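Local coordinates for concanavalin B (PDB 6CAF), which may act as a carbohydrate-binding protein in jack bean and belongs to glycosyl hydrolase family 18, whose chitinase-like fold it shares, at residues D244-L249 and Q281-G286; A186-L191 and D207-R212; N199-R204 and K238-R243. All coordinates share one frame; numbering follows the deposited sequence. Where two conformers were deposited one is given.

Contact 1: D244-L249 and Q281-G286; sequences DKNLFL and QTRYAG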
loop_
_atom_site.group_PDB
_atom_site.type_symbol
_atom_site.label_atom_id
_atom_site.label_comp_id
_atom_site.label_asym_id
_atom_site.label_seq_id
_atom_site.Cartn_x
_atom_site.Cartn_y
_atom_site.Cartn_z
ATOM N N ASP A 244 -14.957 9.878 2.361
ATOM C CA ASP A 244 -13.868 10.830 2.227
ATOM C C ASP A 244 -13.046 10.495 0.969
ATOM O O ASP A 244 -13.285 9.504 0.280
ATOM C CB ASP A 244 -12.959 10.756 3.477
ATOM C CG ASP A 244 -13.584 11.294 4.743
ATOM O OD1 ASP A 244 -14.601 12.012 4.710
ATOM O OD2 ASP A 244 -13.009 11.004 5.817
ATOM N N LYS A 245 -12.031 11.298 0.705
ATOM C CA LYS A 245 -11.138 11.054 -0.399
ATOM C C LYS A 245 -10.131 10.012 0.011
ATOM O O LYS A 245 -8.990 10.323 0.337
ATOM C CB LYS A 245 -10.471 12.357 -0.788
ATOM C CG LYS A 245 -9.865 12.397 -2.150
ATOM C CD LYS A 245 -9.631 13.810 -2.713
ATOM C CE LYS A 245 -10.957 14.490 -3.011
ATOM N NZ LYS A 245 -10.846 15.593 -4.000
ATOM N N ASN A 246 -10.577 8.763 0.009
ATOM C CA ASN A 246 -9.828 7.696 0.648
ATOM C C ASN A 246 -9.640 6.460 -0.219
ATOM O O ASN A 246 -9.120 5.478 0.293
ATOM C CB ASN A 246 -10.440 7.322 1.995
ATOM C CG ASN A 246 -11.902 6.922 1.921
ATOM O OD1 ASN A 246 -12.453 6.672 0.854
ATOM N ND2 ASN A 246 -12.545 6.847 3.105
ATOM N N LEU A 247 -10.024 6.541 -1.498
ATOM C CA LEU A 247 -9.950 5.398 -2.396
ATOM C C LEU A 247 -8.902 5.618 -3.469
ATOM O O LEU A 247 -8.868 6.657 -4.133
ATOM C CB LEU A 247 -11.274 5.111 -3.058
ATOM C CG LEU A 247 -12.438 4.765 -2.190
ATOM C CD1 LEU A 247 -13.646 4.453 -3.065
ATOM C CD2 LEU A 247 -12.092 3.609 -1.308
ATOM N N PHE A 248 -8.055 4.609 -3.620
ATOM C CA PHE A 248 -7.038 4.615 -4.635
ATOM C C PHE A 248 -7.202 3.399 -5.525
ATOM O O PHE A 248 -7.650 2.345 -5.047
ATOM C CB PHE A 248 -5.646 4.497 -4.031
ATOM C CG PHE A 248 -5.200 5.639 -3.179
ATOM C CD1 PHE A 248 -5.698 5.807 -1.902
ATOM C CD2 PHE A 248 -4.198 6.507 -3.629
ATOM C CE1 PHE A 248 -5.223 6.813 -1.088
ATOM C CE2 PHE A 248 -3.741 7.537 -2.821
ATOM C CZ PHE A 248 -4.244 7.661 -1.535
ATOM N N LEU A 249 -6.793 3.527 -6.789
ATOM C CA LEU A 249 -6.658 2.357 -7.654
ATOM C C LEU A 249 -5.238 1.841 -7.568
ATOM O O LEU A 249 -4.289 2.560 -7.930
ATOM C CB LEU A 249 -6.931 2.676 -9.121
ATOM C CG LEU A 249 -8.310 3.207 -9.445
ATOM C CD1 LEU A 249 -8.320 4.732 -9.363
ATOM C CD2 LEU A 249 -8.695 2.799 -10.859
ATOM N N GLN A 281 -15.026 13.064 -7.719
ATOM C CA GLN A 281 -14.672 14.308 -7.089
ATOM C C GLN A 281 -14.604 14.267 -5.566
ATOM O O GLN A 281 -14.001 15.149 -4.973
ATOM C CB GLN A 281 -15.624 15.430 -7.546
ATOM C CG GLN A 281 -15.601 15.685 -9.057
ATOM C CD GLN A 281 -14.214 16.016 -9.605
ATOM O OE1 GLN A 281 -13.369 16.601 -8.917
ATOM N NE2 GLN A 281 -13.987 15.663 -10.865
ATOM N N THR A 282 -15.232 13.272 -4.947
ATOM C CA THR A 282 -15.215 13.172 -3.511
ATOM C C THR A 282 -14.463 11.969 -2.962
ATOM O O THR A 282 -14.062 12.007 -1.825
ATOM C CB THR A 282 -16.624 13.156 -2.916
ATOM O OG1 THR A 282 -17.373 12.095 -3.507
ATOM C CG2 THR A 282 -17.332 14.485 -3.201
ATOM N N ARG A 283 -14.251 10.918 -3.756
ATOM C CA ARG A 283 -13.689 9.688 -3.221
ATOM C C ARG A 283 -12.308 9.352 -3.755
ATOM O O ARG A 283 -11.584 8.610 -3.118
ATOM C CB ARG A 283 -14.623 8.501 -3.461
ATOM C CG ARG A 283 -15.996 8.692 -2.856
ATOM C CD ARG A 283 -15.997 8.897 -1.352
ATOM N NE ARG A 283 -15.310 7.844 -0.639
ATOM C CZ ARG A 283 -15.868 6.672 -0.335
ATOM N NH1 ARG A 283 -17.121 6.401 -0.689
ATOM N NH2 ARG A 283 -15.164 5.751 0.307
ATOM N N TYR A 284 -11.965 9.828 -4.964
ATOM C CA TYR A 284 -10.726 9.418 -5.603
ATOM C C TYR A 284 -9.532 10.184 -5.034
ATOM O O TYR A 284 -9.474 11.427 -5.104
ATOM C CB TYR A 284 -10.814 9.652 -7.102
ATOM C CG TYR A 284 -9.522 9.546 -7.847
ATOM C CD1 TYR A 284 -8.954 8.326 -8.148
ATOM C CD2 TYR A 284 -8.851 10.676 -8.245
ATOM C CE1 TYR A 284 -7.741 8.240 -8.817
ATOM C CE2 TYR A 284 -7.647 10.606 -8.907
ATOM C CZ TYR A 284 -7.103 9.396 -9.206
ATOM O OH TYR A 284 -5.905 9.297 -9.870
ATOM N N ALA A 285 -8.556 9.435 -4.513
ATOM C CA ALA A 285 -7.349 9.998 -3.967
ATOM C C ALA A 285 -6.128 9.843 -4.866
ATOM O O ALA A 285 -5.161 10.610 -4.760
ATOM C CB ALA A 285 -7.056 9.370 -2.614
ATOM N N GLY A 286 -6.129 8.830 -5.728
ATOM C CA GLY A 286 -4.948 8.600 -6.551
ATOM C C GLY A 286 -4.788 7.144 -6.899
ATOM O O GLY A 286 -5.761 6.368 -6.951
HETATM O O HOH W 1 -11.035 13.450 -6.039
HETATM O O HOH W 2 -12.104 17.092 -6.230
#
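Arg283, at the end of a short helix, folds its side chain back against the loop that enters strand 247-252 and is gripped there by neutral oxygens. The chain bends at chi2 and again at chi3 (-54°), which turns NE to within 2.8 Å of Asp244 O. Its NH2 bonds to Asn246 OD1 at 2.9 Å in a nearly straight line (167°), on a lone pair of the amide and in the guanidinium plane. Leu247 CD1 lies over one face of the same group, toward the rim. Beyond the two segments, Thr237 O receives NH1 and Val240 O also receives NH2.

From here the chains run on as neighbouring parallel strands of the family 18 (beta/alpha)8 barrel. Leu247 N bonds to Arg283 O at 3.1 Å, Ala285 N to Leu247 O at 2.8 Å, and Leu249 N to Gly286 O. Ala285 CB makes a CH-pi contact over one face of the Phe248 ring, 3.6 Å from its centroid, while Leu249 CD1 meets the edge of the Tyr284 ring at CE1. At the outer end, a water accepts from Lys245 NZ and donates to Tyr284 O.

Asp244 OD1 is 6.8 Å from Arg283 NE, not in contact, so within these segments the arginine charge is probably stabilised mainly by carbonyl dipoles, with at most a long-range contribution from the carboxylate.

Contact 2: A186-L191 and D207-R212; sequences AAPGCL and DYIFVR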
loop_
_atom_site.group_PDB
_atom_site.type_symbol
_atom_site.label_atom_id
_atom_site.label_comp_id
_atom_site.label_asym_id
_atom_site.label_seq_id
_atom_site.Cartn_x
_atom_site.Cartn_y
_atom_site.Cartn_z
ATOM N N ALA A 186 -5.043 -0.235 3.570
ATOM C CA ALA A 186 -5.269 -1.612 3.150
ATOM C C ALA A 186 -5.200 -1.732 1.648
ATOM O O ALA A 186 -5.471 -0.762 0.936
ATOM C CB ALA A 186 -6.607 -2.096 3.616
ATOM N N ALA A 187 -4.904 -2.943 1.185
ATOM C CA ALA A 187 -4.922 -3.258 -0.260
ATOM C C ALA A 187 -5.762 -4.511 -0.506
ATOM O O ALA A 187 -5.225 -5.599 -0.730
ATOM C CB ALA A 187 -3.524 -3.438 -0.812
ATOM N N PRO A 188 -7.085 -4.375 -0.464
ATOM C CA PRO A 188 -7.948 -5.510 -0.819
ATOM C C PRO A 188 -7.914 -5.814 -2.310
ATOM O O PRO A 188 -7.533 -4.968 -3.119
ATOM C CB PRO A 188 -9.331 -5.024 -0.392
ATOM C CG PRO A 188 -9.260 -3.551 -0.645
ATOM C CD PRO A 188 -7.864 -3.152 -0.221
ATOM N N GLY A 189 -8.402 -6.994 -2.653
ATOM C CA GLY A 189 -8.683 -7.299 -4.049
ATOM C C GLY A 189 -9.872 -6.507 -4.564
ATOM O O GLY A 189 -10.576 -5.882 -3.811
ATOM N N CYS A 190 -10.091 -6.531 -5.864
ATOM C CA CYS A 190 -11.107 -5.671 -6.428
ATOM C C CYS A 190 -12.522 -6.161 -6.361
ATOM O O CYS A 190 -13.424 -5.356 -6.589
ATOM C CB CYS A 190 -10.771 -5.199 -7.835
ATOM S SG CYS A 190 -10.425 -6.437 -9.062
ATOM N N LEU A 191 -12.768 -7.404 -5.993
ATOM C CA LEU A 191 -14.165 -7.820 -5.819
ATOM C C LEU A 191 -14.563 -7.690 -4.367
ATOM O O LEU A 191 -14.002 -8.351 -3.507
ATOM C CB LEU A 191 -14.391 -9.254 -6.245
ATOM C CG LEU A 191 -15.885 -9.676 -6.229
ATOM C CD1 LEU A 191 -16.804 -8.692 -6.967
ATOM C CD2 LEU A 191 -15.990 -11.040 -6.835
ATOM N N ASP A 207 -7.505 4.725 6.978
ATOM C CA ASP A 207 -7.429 6.012 6.312
ATOM C C ASP A 207 -7.544 5.920 4.796
ATOM O O ASP A 207 -8.160 6.790 4.162
ATOM C CB ASP A 207 -6.129 6.734 6.688
ATOM C CG ASP A 207 -6.035 7.023 8.173
ATOM O OD1 ASP A 207 -6.691 8.019 8.562
ATOM O OD2 ASP A 207 -5.329 6.276 8.871
ATOM N N TYR A 208 -6.916 4.895 4.226
ATOM C CA TYR A 208 -6.836 4.761 2.786
ATOM C C TYR A 208 -7.084 3.314 2.397
ATOM O O TYR A 208 -6.597 2.395 3.078
ATOM C CB TYR A 208 -5.451 5.105 2.270
ATOM C CG TYR A 208 -4.937 6.475 2.528
ATOM C CD1 TYR A 208 -5.729 7.584 2.384
ATOM C CD2 TYR A 208 -3.583 6.658 2.799
ATOM C CE1 TYR A 208 -5.208 8.872 2.576
ATOM C CE2 TYR A 208 -3.029 7.920 2.932
ATOM C CZ TYR A 208 -3.856 9.035 2.865
ATOM O OH TYR A 208 -3.262 10.278 3.017
ATOM N N ILE A 209 -7.772 3.136 1.271
ATOM C CA ILE A 209 -7.983 1.821 0.698
ATOM C C ILE A 209 -7.443 1.839 -0.727
ATOM O O ILE A 209 -7.862 2.655 -1.552
ATOM C CB ILE A 209 -9.482 1.456 0.664
ATOM C CG1 ILE A 209 -10.117 1.566 2.052
ATOM C CG2 ILE A 209 -9.692 0.097 0.046
ATOM C CD1 ILE A 209 -9.631 0.553 3.030
ATOM N N PHE A 210 -6.494 0.946 -0.990
ATOM C CA PHE A 210 -5.845 0.794 -2.279
ATOM C C PHE A 210 -6.388 -0.480 -2.932
ATOM O O PHE A 210 -5.946 -1.578 -2.618
ATOM C CB PHE A 210 -4.328 0.687 -2.065
ATOM C CG PHE A 210 -3.694 1.929 -1.526
ATOM C CD1 PHE A 210 -3.635 2.176 -0.172
ATOM C CD2 PHE A 210 -3.169 2.878 -2.385
ATOM C CE1 PHE A 210 -3.044 3.321 0.313
ATOM C CE2 PHE A 210 -2.581 4.031 -1.898
ATOM C CZ PHE A 210 -2.550 4.274 -0.542
ATOM N N VAL A 211 -7.387 -0.333 -3.786
ATOM C CA VAL A 211 -8.064 -1.492 -4.326
ATOM C C VAL A 211 -7.247 -2.061 -5.478
ATOM O O VAL A 211 -6.914 -1.342 -6.423
ATOM C CB VAL A 211 -9.457 -1.102 -4.801
ATOM C CG1 VAL A 211 -10.172 -2.316 -5.384
ATOM C CG2 VAL A 211 -10.290 -0.520 -3.669
ATOM N N ARG A 212 -6.962 -3.355 -5.411
ATOM C CA ARG A 212 -6.115 -3.994 -6.413
ATOM C C ARG A 212 -6.919 -4.424 -7.628
ATOM O O ARG A 212 -7.513 -5.506 -7.660
ATOM C CB ARG A 212 -5.372 -5.177 -5.794
ATOM C CG ARG A 212 -4.404 -4.764 -4.718
ATOM C CD ARG A 212 -3.582 -5.910 -4.173
ATOM N NE ARG A 212 -4.300 -6.631 -3.167
ATOM C CZ ARG A 212 -4.852 -7.826 -3.305
ATOM N NH1 ARG A 212 -4.773 -8.483 -4.433
ATOM N NH2 ARG A 212 -5.493 -8.347 -2.287
#
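With CG of Arg212 beside its backbone N (chi1 -65°) and the chain bent at chi3 (-83°), NE is carried over to the carbonyl of Ala187. The contact pairs two adjacent parallel strands of the (beta/alpha)8 barrel, 183-186 and 208-212, and follows the first of them into the loop at its C-terminal end, the end of the barrel where family 18 enzymes hold their active site.

Arg212 takes hold of Ala187 O side-on with two nitrogens, NE at 2.8 Å and NH2 at 3.2 Å. The oxygen is in the guanidinium plane, but NE stands 51° out of the carbonyl plane, whereas NH2 is only slightly tilted from it. Gly189 CA covers one face of the guanidinium toward its rim. This double grip fixes the rotation of the planar group. The side chain also touches Gln156, which takes the place of the catalytic glutamate in the DxxDxDxE motif of active family 18 chitinases; Asp154 of the same motif makes a long, weak ion pair with Arg212.

Backbone bonds keep the chains in step. Ala186 N bonds to Tyr208 O, Phe210 N to Ala186 O at 2.8 Å, and, past the end of the regular pairing, Arg212 N to Pro188 O at 2.9 Å. Ala187 CA approaches Phe210 O at 3.1 Å in a CA-H...O contact, and Ala186 O lies at the edge of the Phe210 ring, in its plane.

On the side away from the arginine head, Pro188 crosses Ile209 at about a right angle, CG to CG2 3.7 Å. Cys190, tied by a disulfide to Cys219, ends the contact with its CB 3.8 Å from Val211 CG1.

Contact 3: N199-R204 and K238-R243; sequences NAIQTR and KSVYPR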
loop_
_atom_site.group_PDB
_atom_site.type_symbol
_atom_site.label_atom_id
_atom_site.label_comp_id
_atom_site.label_asym_id
_atom_site.label_seq_id
_atom_site.Cartn_x
_atom_site.Cartn_y
_atom_site.Cartn_z
ATOM N N ASN A 199 -13.893 -7.617 7.087
ATOM C CA ASN A 199 -14.202 -7.230 8.469
ATOM C C ASN A 199 -13.340 -6.039 8.896
ATOM O O ASN A 199 -13.827 -5.108 9.556
ATOM C CB ASN A 199 -14.007 -8.379 9.445
ATOM C CG ASN A 199 -15.104 -9.379 9.385
ATOM O OD1 ASN A 199 -16.181 -9.126 8.890
ATOM N ND2 ASN A 199 -14.851 -10.510 9.988
ATOM N N ALA A 200 -12.055 -6.065 8.546
ATOM C CA ALA A 200 -11.215 -4.919 8.882
ATOM C C ALA A 200 -11.738 -3.638 8.223
ATOM O O ALA A 200 -11.810 -2.580 8.863
ATOM C CB ALA A 200 -9.775 -5.202 8.497
ATOM N N ILE A 201 -12.079 -3.710 6.948
ATOM C CA ILE A 201 -12.529 -2.514 6.256
ATOM C C ILE A 201 -13.836 -1.990 6.859
ATOM O O ILE A 201 -14.023 -0.768 6.966
ATOM C CB ILE A 201 -12.621 -2.758 4.750
ATOM C CG1 ILE A 201 -11.218 -2.992 4.218
ATOM C CG2 ILE A 201 -13.262 -1.564 4.068
ATOM C CD1 ILE A 201 -11.173 -3.498 2.784
ATOM N N GLN A 202 -14.686 -2.890 7.307
ATOM C CA GLN A 202 -15.958 -2.492 7.893
ATOM C C GLN A 202 -15.803 -1.788 9.238
ATOM O O GLN A 202 -16.762 -1.165 9.693
ATOM C CB GLN A 202 -16.880 -3.687 8.001
ATOM C CG GLN A 202 -17.406 -4.143 6.639
ATOM C CD GLN A 202 -18.243 -3.072 5.964
ATOM O OE1 GLN A 202 -19.222 -2.626 6.530
ATOM N NE2 GLN A 202 -17.841 -2.642 4.770
ATOM N N THR A 203 -14.616 -1.832 9.860
ATOM C CA THR A 203 -14.388 -1.046 11.097
ATOM C C THR A 203 -14.339 0.464 10.831
ATOM O O THR A 203 -14.413 1.252 11.774
ATOM C CB THR A 203 -13.060 -1.398 11.795
ATOM O OG1 THR A 203 -11.962 -0.943 11.008
ATOM C CG2 THR A 203 -12.945 -2.866 12.147
ATOM N N ARG A 204 -14.109 0.846 9.581
ATOM C CA ARG A 204 -13.934 2.251 9.204
ATOM C C ARG A 204 -12.658 2.876 9.736
ATOM O O ARG A 204 -12.494 4.103 9.652
ATOM C CB ARG A 204 -15.167 3.096 9.553
ATOM C CG ARG A 204 -16.439 2.440 9.077
ATOM C CD ARG A 204 -17.665 3.301 9.297
ATOM N NE ARG A 204 -18.849 2.576 8.839
ATOM C CZ ARG A 204 -20.080 3.029 8.860
ATOM N NH1 ARG A 204 -20.324 4.249 9.255
ATOM N NH2 ARG A 204 -21.064 2.231 8.492
ATOM N N LYS A 238 -19.397 2.298 -2.178
ATOM C CA LYS A 238 -20.475 1.975 -1.224
ATOM C C LYS A 238 -19.983 1.184 -0.019
ATOM O O LYS A 238 -20.556 1.292 1.073
ATOM C CB LYS A 238 -21.556 1.173 -1.892
ATOM C CG LYS A 238 -22.123 1.841 -3.100
ATOM C CD LYS A 238 -22.464 3.280 -2.836
ATOM C CE LYS A 238 -23.217 3.824 -4.026
ATOM N NZ LYS A 238 -23.559 5.263 -3.865
ATOM N N SER A 239 -19.101 0.468 -0.129
ATOM C CA SER A 239 -18.482 -0.519 0.832
ATOM C C SER A 239 -17.568 0.327 1.840
ATOM O O SER A 239 -17.408 -0.075 2.993
ATOM C CB SER A 239 -17.646 -1.578 0.074
ATOM O OG SER A 239 -18.351 -2.788 -0.198
ATOM N N VAL A 240 -16.902 1.290 1.405
ATOM C CA VAL A 240 -15.921 1.958 2.231
ATOM C C VAL A 240 -16.493 3.245 2.797
ATOM O O VAL A 240 -16.852 4.178 2.054
ATOM C CB VAL A 240 -14.634 2.285 1.441
ATOM C CG1 VAL A 240 -13.686 3.144 2.285
ATOM C CG2 VAL A 240 -13.970 1.010 0.965
ATOM N N TYR A 241 -16.586 3.269 4.123
ATOM C CA TYR A 241 -16.918 4.450 4.872
ATOM C C TYR A 241 -15.677 4.866 5.642
ATOM O O TYR A 241 -14.861 4.008 5.992
ATOM C CB TYR A 241 -18.015 4.143 5.894
ATOM C CG TYR A 241 -19.330 3.675 5.322
ATOM C CD1 TYR A 241 -19.539 2.332 4.992
ATOM C CD2 TYR A 241 -20.423 4.519 5.235
ATOM C CE1 TYR A 241 -20.761 1.884 4.481
ATOM C CE2 TYR A 241 -21.664 4.073 4.756
ATOM C CZ TYR A 241 -21.820 2.757 4.388
ATOM O OH TYR A 241 -23.023 2.329 3.887
ATOM N N PRO A 242 -15.528 6.150 5.969
ATOM C CA PRO A 242 -16.426 7.251 5.596
ATOM C C PRO A 242 -16.301 7.660 4.149
ATOM O O PRO A 242 -15.407 7.170 3.436
ATOM C CB PRO A 242 -15.958 8.380 6.517
ATOM C CG PRO A 242 -14.505 8.119 6.683
ATOM C CD PRO A 242 -14.364 6.629 6.713
ATOM N N ARG A 243 -17.162 8.575 3.713
ATOM C CA ARG A 243 -17.197 8.993 2.315
ATOM C C ARG A 243 -16.210 10.149 2.068
ATOM O O ARG A 243 -16.559 11.219 1.580
ATOM C CB ARG A 243 -18.621 9.365 1.894
ATOM C CG ARG A 243 -19.713 8.326 2.180
ATOM C CD ARG A 243 -19.388 6.877 1.837
ATOM N NE ARG A 243 -20.608 6.083 1.661
ATOM C CZ ARG A 243 -20.677 4.761 1.693
ATOM N NH1 ARG A 243 -19.615 4.052 1.931
ATOM N NH2 ARG A 243 -21.823 4.137 1.463
HETATM O O HOH W 3 -16.176 0.672 5.537
#
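The ring of Tyr241 has the guanidinium of Arg204 on one face and, on the opposite face, less certainly because Arg243 is modelled in two conformers, NH1 of that arginine; at its edge, in plane, sits a water. In the (beta/alpha)8 barrel this is where the C-terminal ends of two successive outer helices, 198-202 and 227-239, come together. Arg204 makes both a stack and a cation-pi contact: the planes are 12° apart, CZ is 4.0 Å from the ring centroid, and NH2 stands over the ring centre. Its chain is extended from CG to NE (chi3 -179°) and runs alongside the tyrosine, pointing the same way, with NE only 3.4 Å from Tyr241 CB. An alanine in place of Tyr241 would keep that CB contact but would probably leave the guanidinium without a ring to lie on, set free to turn at the surface.

The edge water accepts from Tyr241 N at 3.0 Å and lies close to two helix-end carbonyls, 3.0 Å from Ile201 O and 2.9 Å from Ser239 O, so one molecule links the two chain turns. Gln202 NE2 adds a weak bond to Ser239 O. Facing the barrel, where both residues also touch Ile209, the contact closes with Ile201 CG2 against Val240 CG2 at 4.1 Å.

In the fold
All three contacts lie in one part of the barrel wall, their centres 11 to 13 Å apart. Contacts 1 and 2 share the parallel sheet: strands 208-212 and 247-252 are neighbours in it, with Ile209 probably bonded to Asn246 and Phe248 and the rings of Phe210 and Phe248 stacked. Contact 3 is the outer layer, joining the helices that precede those two strands. Along the chain contacts 2 and 3 alternate their segments, and both close before contact 1 opens. Val240 connects the layers, packing on Ile209 and Leu247 and accepting from Arg283, so strands and helices form one continuous wall of the barrel.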